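Local coordinates for protein ppBat (Bacteroides thetaiotaomicron VPI-5482, PDB 3CNE) that binds flavins such as lumichrome, riboflavin, FMN and FAD as a homodimer, and may serve as a flavin storage protein, at residues K3-L8 with F67-F72. Residues are numbered along the deposited sequence; the frame is centred on the assembly and turned at random.
Sequences KKVAVL and FDALVF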
loop_
_atom_site.group_PDB
_atom_site.type_symbol
_atom_site.label_atom_id
_atom_site.label_comp_id
_atom_site.label_asym_id
_atom_site.label_seq_id
_atom_site.Cartn_x
_atom_site.Cartn_y
_atom_site.Cartn_z
ATOM N N LYS A 3 20.451 10.885 3.282
ATOM C CA LYS A 3 20.073 10.534 1.914
ATOM C C LYS A 3 18.639 10.967 1.600
ATOM O O LYS A 3 17.774 10.987 2.476
ATOM C CB LYS A 3 20.240 9.030 1.685
ATOM C CG LYS A 3 21.585 8.454 2.151
ATOM C CD LYS A 3 22.750 8.978 1.334
ATOM C CE LYS A 3 23.973 8.087 1.531
ATOM N NZ LYS A 3 23.680 6.688 1.089
ATOM N N LYS A 4 18.400 11.347 0.355
ATOM C CA LYS A 4 17.065 11.772 -0.050
ATOM C C LYS A 4 16.602 10.962 -1.270
ATOM O O LYS A 4 17.382 10.730 -2.175
ATOM C CB LYS A 4 17.053 13.269 -0.330
ATOM C CG LYS A 4 17.620 14.084 0.826
ATOM C CD LYS A 4 17.254 15.555 0.733
ATOM C CE LYS A 4 17.983 16.367 1.812
ATOM N NZ LYS A 4 17.514 17.794 1.815
ATOM N N VAL A 5 15.341 10.526 -1.255
ATOM C CA VAL A 5 14.783 9.666 -2.307
ATOM C C VAL A 5 13.723 10.440 -3.066
ATOM O O VAL A 5 12.817 11.023 -2.460
ATOM C CB VAL A 5 14.102 8.373 -1.710
ATOM C CG1 VAL A 5 13.665 7.437 -2.805
ATOM C CG2 VAL A 5 15.039 7.651 -0.742
ATOM N N ALA A 6 13.828 10.465 -4.388
ATOM C CA ALA A 6 12.718 10.940 -5.189
ATOM C C ALA A 6 11.893 9.730 -5.577
ATOM O O ALA A 6 12.378 8.806 -6.243
ATOM C CB ALA A 6 13.206 11.702 -6.430
ATOM N N VAL A 7 10.633 9.730 -5.134
ATOM C CA VAL A 7 9.695 8.687 -5.474
ATOM C C VAL A 7 8.791 9.139 -6.632
ATOM O O VAL A 7 8.131 10.177 -6.548
ATOM C CB VAL A 7 8.842 8.304 -4.246
ATOM C CG1 VAL A 7 7.899 7.157 -4.582
ATOM C CG2 VAL A 7 9.772 7.904 -3.079
ATOM N N LEU A 8 8.739 8.331 -7.693
ATOM C CA LEU A 8 7.877 8.638 -8.832
ATOM C C LEU A 8 6.658 7.753 -8.813
ATOM O O LEU A 8 6.785 6.517 -8.855
ATOM C CB LEU A 8 8.632 8.452 -10.143
ATOM C CG LEU A 8 10.013 9.094 -10.300
ATOM C CD1 LEU A 8 10.551 8.800 -11.705
ATOM C CD2 LEU A 8 9.977 10.596 -10.060
ATOM N N PHE A 67 18.880 14.727 -5.055
ATOM C CA PHE A 67 18.434 13.457 -4.506
ATOM C C PHE A 67 19.540 12.422 -4.655
ATOM O O PHE A 67 20.454 12.602 -5.457
ATOM C CB PHE A 67 17.150 13.017 -5.195
ATOM C CG PHE A 67 15.963 13.890 -4.878
ATOM C CD1 PHE A 67 15.132 13.594 -3.808
ATOM C CD2 PHE A 67 15.679 15.014 -5.655
ATOM C CE1 PHE A 67 14.021 14.403 -3.515
ATOM C CE2 PHE A 67 14.573 15.824 -5.366
ATOM C CZ PHE A 67 13.744 15.516 -4.299
ATOM N N ASP A 68 19.477 11.365 -3.848
ATOM C CA ASP A 68 20.487 10.303 -3.881
ATOM C C ASP A 68 19.974 9.048 -4.600
ATOM O O ASP A 68 20.739 8.167 -4.974
ATOM C CB ASP A 68 20.874 9.962 -2.450
ATOM C CG ASP A 68 21.485 11.147 -1.729
ATOM O OD1 ASP A 68 22.663 11.438 -1.983
ATOM O OD2 ASP A 68 20.788 11.813 -0.949
ATOM N N ALA A 69 18.648 8.973 -4.739
ATOM C CA ALA A 69 17.971 7.754 -5.159
ATOM C C ALA A 69 16.685 8.122 -5.868
ATOM O O ALA A 69 16.083 9.143 -5.564
ATOM C CB ALA A 69 17.659 6.848 -3.958
ATOM N N LEU A 70 16.300 7.274 -6.819
ATOM C CA LEU A 70 15.006 7.341 -7.472
ATOM C C LEU A 70 14.294 6.018 -7.238
ATOM O O LEU A 70 14.890 4.945 -7.413
ATOM C CB LEU A 70 15.181 7.593 -8.958
ATOM C CG LEU A 70 13.967 7.834 -9.871
ATOM C CD1 LEU A 70 14.396 8.575 -11.120
ATOM C CD2 LEU A 70 13.366 6.496 -10.304
ATOM N N VAL A 71 13.027 6.102 -6.826
ATOM C CA VAL A 71 12.124 4.948 -6.816
ATOM C C VAL A 71 11.103 5.101 -7.949
ATOM O O VAL A 71 10.472 6.148 -8.082
ATOM C CB VAL A 71 11.351 4.788 -5.472
ATOM C CG1 VAL A 71 10.279 3.764 -5.591
ATOM C CG2 VAL A 71 12.317 4.395 -4.328
ATOM N N PHE A 72 10.975 4.076 -8.787
ATOM C CA PHE A 72 9.908 4.071 -9.784
ATOM C C PHE A 72 8.811 3.132 -9.305
ATOM O O PHE A 72 8.988 1.903 -9.265
ATOM C CB PHE A 72 10.367 3.632 -11.177
ATOM C CG PHE A 72 9.248 3.692 -12.192
ATOM C CD1 PHE A 72 8.900 4.908 -12.788
ATOM C CD2 PHE A 72 8.490 2.565 -12.482
ATOM C CE1 PHE A 72 7.804 4.996 -13.710
ATOM C CE2 PHE A 72 7.435 2.631 -13.407
ATOM C CZ PHE A 72 7.093 3.855 -14.009
#
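Val5, Ala6, Val7 and Leu8 pair in parallel with Ala69, Leu70, Val71 and Phe72, joining two neighbouring strands in the middle of the main sheet of a DJ-1/PfpI domain. Ala6 grips the partner strand through both its polar backbone atoms: its N donates to Ala69 O (2.9 Å) and its O accepts from Val71 N (2.8 Å). Leu8 N continues the ladder to Val71 O. Just before strand 69-72, Asp68 makes two hydrogen bonds to the backbone of Lys4: OD2 accepts from Lys4 N through its anti lone pair (2.8 Å) and Asp68 N donates to Lys4 O (2.8 Å, 165°). With CG anti to its carbonyl carbon (chi1 -68°), Phe67 lays one ring face against Ala6 CB, a CH-pi contact 3.9 Å from the centroid. On that same side of the sheet Leu8 CD1 reaches Leu70 CD1 (3.9 Å), the two side chains crossing at about a right angle, against helix 88-102. On the other side Val5 CG1 meets Val71 CG2 (3.7 Å) against Phe25 of helix 15-27. Buried apolar residues thus face helices on both sides of parallel strands, the three-layer alpha/beta/alpha sandwich of the DJ-1/PfpI fold.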